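Local coordinates for endo-1,4-beta-xylanase (PDB 1H12), which is a cold-adapted family 8 glycoside hydrolase that cleaves internal beta-1,4 linkages in the backbone of xylan, at residues A[323-328]-A[362-367]; A[340-345]-A[372-377]. All coordinates share one frame; numbering follows the deposited sequence. Where two conformers were deposited one is given.

Coming from the N-terminal side, the chain leaves helix 300-318 and enters the loop 323-328, which meets helix 358-369 in interaction 1 and closes a loop of 33 residues. Before that loop is complete, 340-345 has already passed, and it closes 26 residues of its own by meeting 372-377 in interaction 2, so the two contacts cross. Segment 340-345 ties them: Gln344, on helix 342-351, bonds to the carbonyl of Glu326, and Ala340, just before that helix, pairs by backbone with Tyr325. Both lie on the same side of the molecule's centre. Between them, Gln327 of interaction 1 and Gly341 and Glu342 of interaction 2 bring them to one xylose-binding pocket.

Interaction 1 of 2, residues A[323-328]-A[362-367]; sequences NCYEQV and NEFFNE. With XYP (beta-D-xylopyranose), chain B.
Tyr325 and Phe364 bring the backbones of loop 323-328 and helix 362-367 closest, yet their CA atoms stay 11.4 Å apart, so side chains must span the whole gap. Each ring reaches about equally far from its own backbone. In Tyr325, CG sits between the backbone N and the carbonyl carbon (chi1 59°), which sends the ring out from the loop toward the helix. There Tyr325 CE1 meets Phe364 CE1 at 3.7 Å, with the hydroxyl OH almost as near to that carbon. The two rings are turned 37° from each other and their centroids are 5.8 Å apart, an oblique pairing. Leu313 and Leu310 of helix 300-318 pack on Tyr325 and Phe364 respectively.

The polar end runs through a water. It lies 2.6 Å from Tyr325 OH and donates to Glu367 OE1, also at 2.6 Å, bridging loop and helix. Asn348 ND2 is a second hydrogen-bond partner for the tyrosine OH, while the other oxygen of Glu367, OE2, pairs with Lys317. On the same short loop, Cys324 forms a disulfide with Cys339, and Gln327 lines the pocket of the bound xylose. The chemistry is thus mixed: apolar ring carbons meet directly, whereas the buried hydroxyl is linked to the carboxylate by the water, and each end has a further partner, Asn348 at the hydroxyl and Lys317 at the carboxylate.

Interaction 2 of 2, residues A[340-345]-A[372-377]; sequences AGEGQK and SQPTGD
Glu342 lays one face of its carboxylate over a corner of the Pro374 ring, with Pro374 CG 3.9 Å from Glu342 CD. That same CG also meets Glu342 CB, at 3.7 Å, so the proline covers the side chain from its root to its end. At the outer edge, OE2 accepts from two waters, each 2.6 Å away. One of them also donates to Ser372 O at 2.8 Å; the other, tilted off the carboxylate plane to the proline side, accepts from Thr375 N at 3.0 Å. The chain is bent at chi2 (92°), which turns the carboxylate flat against Pro374 instead of letting it run straight on.

The remaining surroundings belong to the sugar site: the side chain comes within about 3 Å of a bound xylose, nearest atoms, and touches Asn382. Cut back to an alanine, this position is likely to leave both waters without their carboxylate acceptor and a gap beside Pro374 on the sugar-pocket side. Gly341 holds the N-cap position of helix 342-351, whose first residue is Glu342, while Pro374 belongs to the loop leading to helix 379-392. Sugar-binding side chains at helix starts and adjoining loops are in keeping with the (alpha/alpha)6 barrel of family 8 glycoside hydrolases.

Interaction 1 of 2, residues A[323-328]-A[362-367]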
ATOM      1  N   ASN A 323      23.073  13.313  -7.715  1.00 11.25           N
ATOM      2  CA  ASN A 323      22.190  13.271  -8.877  1.00 11.64           C
ATOM      3  C   ASN A 323      21.032  12.285  -8.662  1.00 10.97           C
ATOM      4  O   ASN A 323      20.673  11.560  -9.585  1.00 12.60           O
ATOM      5  CB  ASN A 323      22.922  12.964 -10.162  1.00 13.72           C
ATOM      6  CG  ASN A 323      22.057  13.361 -11.392  1.00 17.84           C
ATOM      7  OD1 ASN A 323      21.445  14.427 -11.396  1.00 21.74           O
ATOM      8  ND2 ASN A 323      22.066  12.525 -12.441  1.00 23.66           N
ATOM      9  N   CYS A 324      20.480  12.279  -7.493  1.00  9.94           N
ATOM     10  CA  CYS A 324      19.294  11.499  -7.159  1.00 10.10           C
ATOM     11  C   CYS A 324      18.388  12.343  -6.313  1.00  9.48           C
ATOM     12  O   CYS A 324      18.871  13.259  -5.625  1.00 10.38           O
ATOM     13  CB  CYS A 324      19.667  10.215  -6.380  1.00 11.71           C
ATOM     14  SG  CYS A 324      20.309  10.595  -4.717  1.00 11.45           S
ATOM     15  N   TYR A 325      17.101  12.064  -6.310  1.00  8.98           N
ATOM     16  CA  TYR A 325      16.281  12.504  -5.204  1.00  8.45           C
ATOM     17  C   TYR A 325      16.369  11.414  -4.122  1.00  8.84           C
ATOM     18  O   TYR A 325      16.588  10.247  -4.420  1.00  9.74           O
ATOM     19  CB  TYR A 325      14.831  12.807  -5.594  1.00  9.32           C
ATOM     20  CG  TYR A 325      14.046  11.688  -6.196  1.00  8.94           C
ATOM     21  CD1 TYR A 325      13.966  11.523  -7.577  1.00  9.98           C
ATOM     22  CD2 TYR A 325      13.358  10.776  -5.390  1.00  8.87           C
ATOM     23  CE1 TYR A 325      13.244  10.494  -8.152  1.00 10.45           C
ATOM     24  CE2 TYR A 325      12.661   9.754  -5.963  1.00  9.85           C
ATOM     25  CZ  TYR A 325      12.601   9.585  -7.343  1.00  9.41           C
ATOM     26  OH  TYR A 325      11.830   8.559  -7.865  1.00 10.90           O
ATOM     27  N   GLU A 326      16.245  11.854  -2.874  1.00  8.76           N
ATOM     28  CA  GLU A 326      16.438  11.009  -1.735  1.00  8.59           C
ATOM     29  C   GLU A 326      15.151  10.400  -1.179  1.00  8.36           C
ATOM     30  O   GLU A 326      14.046  10.742  -1.564  1.00  8.87           O
ATOM     31  CB  GLU A 326      17.198  11.771  -0.652  1.00  9.38           C
ATOM     32  CG  GLU A 326      18.614  12.131  -1.031  1.00 10.12           C
ATOM     33  CD  GLU A 326      19.432  12.759   0.079  1.00 10.65           C
ATOM     34  OE1 GLU A 326      18.996  12.802   1.239  1.00 11.24           O
ATOM     35  OE2 GLU A 326      20.540  13.263  -0.260  1.00 11.99           O
ATOM     36  N   GLN A 327      15.346   9.506  -0.209  1.00  8.79           N
ATOM     37  CA  GLN A 327      14.270   8.778   0.434  1.00  8.66           C
ATOM     38  C   GLN A 327      13.513   9.560   1.469  1.00  8.83           C
ATOM     39  O   GLN A 327      12.341   9.206   1.742  1.00  9.41           O
ATOM     40  CB  GLN A 327      14.852   7.510   1.093  0.50 10.06           C
ATOM     41  CG  GLN A 327      15.356   6.513   0.047  0.50 11.90           C
ATOM     42  CD  GLN A 327      15.695   5.128   0.576  0.50 15.39           C
ATOM     43  OE1 GLN A 327      15.921   4.921   1.746  0.50 19.64           O
ATOM     44  NE2 GLN A 327      15.692   4.166  -0.326  0.50 18.33           N
ATOM     45  N   VAL A 328      14.114  10.558   2.072  1.00  8.48           N
ATOM     46  CA  VAL A 328      13.501  11.300   3.172  1.00  8.39           C
ATOM     47  C   VAL A 328      13.735  12.807   3.023  1.00  8.11           C
ATOM     48  O   VAL A 328      14.880  13.279   2.875  1.00  9.26           O
ATOM     49  CB  VAL A 328      14.007  10.850   4.530  1.00  9.11           C
ATOM     50  CG1 VAL A 328      13.381  11.665   5.663  1.00 10.27           C
ATOM     51  CG2 VAL A 328      13.759   9.383   4.770  1.00 10.17           C
ATOM     52  N   ASN A 362       7.986  10.202 -18.913  1.00 15.17           N
ATOM     53  CA  ASN A 362       9.082   9.489 -19.507  1.00 17.90           C
ATOM     54  C   ASN A 362      10.175   9.232 -18.529  1.00 17.29           C
ATOM     55  O   ASN A 362      10.709   8.120 -18.491  1.00 19.45           O
ATOM     56  CB  ASN A 362       9.605  10.237 -20.769  1.00 21.23           C
ATOM     57  N   GLU A 363      10.571  10.230 -17.781  1.00 16.21           N
ATOM     58  CA  GLU A 363      11.671  10.085 -16.875  1.00 17.45           C
ATOM     59  C   GLU A 363      11.343   9.153 -15.705  1.00 15.13           C
ATOM     60  O   GLU A 363      12.111   8.222 -15.448  1.00 16.45           O
ATOM     61  CB  GLU A 363      12.031  11.424 -16.273  1.00 21.15           C
ATOM     62  N   PHE A 364      10.250   9.393 -14.991  1.00 12.79           N
ATOM     63  CA  PHE A 364       9.919   8.575 -13.822  1.00 12.10           C
ATOM     64  C   PHE A 364       9.600   7.145 -14.269  1.00 11.41           C
ATOM     65  O   PHE A 364       9.988   6.193 -13.604  1.00 12.06           O
ATOM     66  CB  PHE A 364       8.816   9.158 -12.989  1.00 11.59           C
ATOM     67  CG  PHE A 364       9.249  10.331 -12.116  1.00 11.03           C
ATOM     68  CD1 PHE A 364       9.742  10.077 -10.853  1.00 10.73           C
ATOM     69  CD2 PHE A 364       9.203  11.624 -12.575  1.00 11.62           C
ATOM     70  CE1 PHE A 364      10.189  11.125 -10.055  1.00 11.00           C
ATOM     71  CE2 PHE A 364       9.661  12.686 -11.779  1.00 12.07           C
ATOM     72  CZ  PHE A 364      10.172  12.391 -10.528  1.00 11.36           C
ATOM     73  N   PHE A 365       8.924   6.974 -15.400  1.00 10.86           N
ATOM     74  CA  PHE A 365       8.599   5.636 -15.784  1.00 11.27           C
ATOM     75  C   PHE A 365       9.855   4.842 -16.163  1.00 12.14           C
ATOM     76  O   PHE A 365      10.040   3.684 -15.762  1.00 12.59           O
ATOM     77  CB  PHE A 365       7.599   5.568 -16.934  1.00 11.25           C
ATOM     78  CG  PHE A 365       7.155   4.161 -17.165  1.00 11.90           C
ATOM     79  CD1 PHE A 365       6.159   3.617 -16.378  1.00 13.37           C
ATOM     80  CD2 PHE A 365       7.779   3.331 -18.083  1.00 13.39           C
ATOM     81  CE1 PHE A 365       5.810   2.292 -16.514  1.00 15.02           C
ATOM     82  CE2 PHE A 365       7.390   1.997 -18.205  1.00 15.57           C
ATOM     83  CZ  PHE A 365       6.417   1.504 -17.411  1.00 15.13           C
ATOM     84  N   ASN A 366      10.729   5.473 -16.960  1.00 13.54           N
ATOM     85  CA  ASN A 366      11.942   4.773 -17.374  1.00 14.73           C
ATOM     86  C   ASN A 366      12.884   4.481 -16.236  1.00 14.27           C
ATOM     87  O   ASN A 366      13.548   3.439 -16.215  1.00 16.23           O
ATOM     88  CB  ASN A 366      12.579   5.482 -18.575  1.00 16.54           C
ATOM     89  CG  ASN A 366      11.744   5.182 -19.835  1.00 19.60           C
ATOM     90  OD1 ASN A 366      11.626   4.055 -20.164  1.00 26.44           O
ATOM     91  ND2 ASN A 366      11.091   6.134 -20.392  1.00 26.54           N
ATOM     92  N   GLU A 367      12.937   5.347 -15.230  1.00 13.85           N
ATOM     93  CA  GLU A 367      13.753   5.082 -14.054  1.00 14.23           C
ATOM     94  C   GLU A 367      13.250   3.848 -13.318  1.00 14.65           C
ATOM     95  O   GLU A 367      14.054   3.159 -12.673  1.00 17.72           O
ATOM     96  CB  GLU A 367      13.809   6.264 -13.117  1.00 15.05           C
ATOM     97  CG  GLU A 367      14.643   7.364 -13.729  1.00 17.80           C
ATOM     98  CD  GLU A 367      14.815   8.558 -12.861  1.00 27.62           C
ATOM     99  OE1 GLU A 367      14.551   8.386 -11.629  1.00 33.07           O
ATOM    100  OE2 GLU A 367      15.280   9.645 -13.415  1.00 29.31           O
TER
HETATM  101  O1  XYP B 501      19.506  -1.176  -2.100  0.65 33.23           O
HETATM  102  C1  XYP B 501      19.341   0.003  -1.292  0.65 32.06           C
HETATM  103  C2  XYP B 501      17.945   0.362  -1.257  0.65 28.91           C
HETATM  104  C3  XYP B 501      17.632   1.548  -0.423  0.65 25.34           C
HETATM  105  C4  XYP B 501      18.474   1.531   0.862  0.65 29.72           C
HETATM  106  C5  XYP B 501      19.925   1.181   0.587  0.65 31.37           C
HETATM  107  O2  XYP B 501      17.346   0.528  -2.544  0.65 30.33           O
HETATM  108  O3  XYP B 501      16.230   1.655  -0.183  0.65 19.84           O
HETATM  109  O4  XYP B 501      18.350   2.709   1.613  0.65 32.92           O
HETATM  110  O5  XYP B 501      19.973  -0.047  -0.147  0.65 30.28           O
HETATM  111  O   HOH W   1      12.360   7.887 -10.306  1.00 14.74           O

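Interaction 2 of 2, residues A[340-345]-A[372-377]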
ATOM      1  N   ALA A 340      16.926   7.525  -3.596  1.00  9.96           N
ATOM      2  CA  ALA A 340      15.725   6.725  -3.797  1.00 10.19           C
ATOM      3  C   ALA A 340      16.073   5.320  -4.196  1.00 11.92           C
ATOM      4  O   ALA A 340      16.798   5.078  -5.136  1.00 14.92           O
ATOM      5  CB  ALA A 340      14.885   7.320  -4.877  1.00 11.12           C
ATOM      6  N   GLY A 341      15.444   4.390  -3.552  1.00 14.25           N
ATOM      7  CA  GLY A 341      15.543   2.989  -3.991  1.00 16.81           C
ATOM      8  C   GLY A 341      14.397   2.564  -4.880  1.00 12.69           C
ATOM      9  O   GLY A 341      13.613   3.369  -5.365  1.00 13.94           O
ATOM     10  N   GLU A 342      14.337   1.278  -5.107  1.00 11.42           N
ATOM     11  CA  GLU A 342      13.428   0.767  -6.085  1.00 10.83           C
ATOM     12  C   GLU A 342      11.976   0.984  -5.698  1.00  9.66           C
ATOM     13  O   GLU A 342      11.129   1.220  -6.552  1.00  9.86           O
ATOM     14  CB  GLU A 342      13.655  -0.712  -6.375  1.00 11.19           C
ATOM     15  CG  GLU A 342      15.070  -1.084  -6.825  1.00 13.18           C
ATOM     16  CD  GLU A 342      15.988  -1.476  -5.731  1.00 14.46           C
ATOM     17  OE1 GLU A 342      15.724  -1.163  -4.555  1.00 15.41           O
ATOM     18  OE2 GLU A 342      17.005  -2.147  -6.050  1.00 19.19           O
ATOM     19  N   GLY A 343      11.675   0.865  -4.398  1.00  9.60           N
ATOM     20  CA  GLY A 343      10.285   0.993  -3.969  1.00 10.01           C
ATOM     21  C   GLY A 343       9.747   2.404  -4.143  1.00  8.88           C
ATOM     22  O   GLY A 343       8.588   2.598  -4.483  1.00  9.59           O
ATOM     23  N   GLN A 344      10.605   3.390  -3.881  1.00  8.92           N
ATOM     24  CA  GLN A 344      10.215   4.775  -4.047  1.00  8.68           C
ATOM     25  C   GLN A 344      10.011   5.078  -5.513  1.00  8.56           C
ATOM     26  O   GLN A 344       9.031   5.745  -5.918  1.00  8.97           O
ATOM     27  CB  GLN A 344      11.252   5.672  -3.384  1.00  8.53           C
ATOM     28  CG  GLN A 344      10.849   7.110  -3.257  1.00  8.50           C
ATOM     29  CD  GLN A 344      11.908   7.975  -2.671  1.00  8.96           C
ATOM     30  OE1 GLN A 344      13.012   7.492  -2.368  1.00 10.15           O
ATOM     31  NE2 GLN A 344      11.603   9.279  -2.523  1.00  9.21           N
ATOM     32  N   LYS A 345      10.940   4.602  -6.358  1.00  8.44           N
ATOM     33  CA  LYS A 345      10.783   4.774  -7.787  1.00  8.79           C
ATOM     34  C   LYS A 345       9.523   4.066  -8.308  1.00  8.50           C
ATOM     35  O   LYS A 345       8.852   4.578  -9.202  1.00  9.28           O
ATOM     36  CB  LYS A 345      12.023   4.256  -8.502  1.00  9.58           C
ATOM     37  CG  LYS A 345      13.242   5.082  -8.258  1.00 10.28           C
ATOM     38  CD  LYS A 345      14.499   4.539  -8.916  1.00 12.31           C
ATOM     39  CE  LYS A 345      15.675   5.518  -8.826  1.00 16.06           C
ATOM     40  NZ  LYS A 345      16.946   4.883  -9.301  1.00 17.78           N
ATOM     41  N   SER A 372      16.512  -3.460 -12.064  1.00 13.68           N
ATOM     42  CA  SER A 372      16.335  -4.888 -11.790  0.50 13.68           C
ATOM     43  C   SER A 372      15.475  -5.046 -10.520  1.00 12.42           C
ATOM     44  O   SER A 372      15.434  -4.195  -9.621  1.00 13.48           O
ATOM     45  CB  SER A 372      17.739  -5.453 -11.454  0.50 14.11           C
ATOM     46  OG  SER A 372      18.662  -5.393 -12.532  0.50 14.02           O
ATOM     47  N   GLN A 373      14.855  -6.209 -10.411  1.00 12.75           N
ATOM     48  CA  GLN A 373      14.002  -6.490  -9.265  1.00 11.49           C
ATOM     49  C   GLN A 373      14.833  -6.439  -7.998  1.00 11.11           C
ATOM     50  O   GLN A 373      15.947  -6.949  -7.996  1.00 12.12           O
ATOM     51  CB  GLN A 373      13.352  -7.863  -9.450  1.00 12.31           C
ATOM     52  CG  GLN A 373      12.397  -8.215  -8.344  1.00 11.06           C
ATOM     53  CD  GLN A 373      11.584  -9.438  -8.615  1.00 11.34           C
ATOM     54  OE1 GLN A 373      11.836 -10.146  -9.622  1.00 13.21           O
ATOM     55  NE2 GLN A 373      10.571  -9.701  -7.796  1.00 10.60           N
ATOM     56  N   PRO A 374      14.313  -5.881  -6.917  1.00 10.52           N
ATOM     57  CA  PRO A 374      15.106  -5.784  -5.696  1.00 10.55           C
ATOM     58  C   PRO A 374      15.652  -7.082  -5.151  1.00 11.26           C
ATOM     59  O   PRO A 374      14.962  -8.125  -5.124  1.00 11.32           O
ATOM     60  CB  PRO A 374      14.141  -5.134  -4.703  1.00 10.35           C
ATOM     61  CG  PRO A 374      13.322  -4.278  -5.561  1.00 11.05           C
ATOM     62  CD  PRO A 374      13.058  -5.113  -6.818  1.00 10.53           C
ATOM     63  N   THR A 375      16.902  -7.014  -4.686  1.00 11.78           N
ATOM     64  CA  THR A 375      17.602  -8.091  -4.011  1.00 12.58           C
ATOM     65  C   THR A 375      18.297  -7.500  -2.776  1.00 12.65           C
ATOM     66  O   THR A 375      18.265  -6.292  -2.547  1.00 14.16           O
ATOM     67  CB  THR A 375      18.651  -8.759  -4.917  1.00 13.41           C
ATOM     68  OG1 THR A 375      19.610  -7.764  -5.319  1.00 15.54           O
ATOM     69  CG2 THR A 375      17.988  -9.319  -6.165  1.00 14.43           C
ATOM     70  N   GLY A 376      18.935  -8.347  -2.004  1.00 14.33           N
ATOM     71  CA  GLY A 376      19.691  -7.876  -0.894  1.00 14.61           C
ATOM     72  C   GLY A 376      18.883  -7.519   0.333  1.00 13.74           C
ATOM     73  O   GLY A 376      17.701  -7.855   0.499  1.00 13.44           O
ATOM     74  N   ASP A 377      19.545  -6.839   1.258  1.00 14.22           N
ATOM     75  CA  ASP A 377      19.041  -6.692   2.610  1.00 15.27           C
ATOM     76  C   ASP A 377      17.887  -5.732   2.737  1.00 13.59           C
ATOM     77  O   ASP A 377      17.197  -5.766   3.777  1.00 15.07           O
ATOM     78  CB  ASP A 377      20.170  -6.175   3.539  1.00 18.49           C
ATOM     79  CG  ASP A 377      21.256  -7.180   3.791  1.00 22.60           C
ATOM     80  OD1 ASP A 377      21.049  -8.416   3.627  1.00 25.89           O
ATOM     81  OD2 ASP A 377      22.328  -6.742   4.289  1.00 28.40           O
TER
HETATM   82  O   HOH W   2      18.115  -4.228  -4.852  1.00 20.41           O
HETATM   83  O   HOH W   3      17.555  -2.855  -8.457  1.00 27.34           O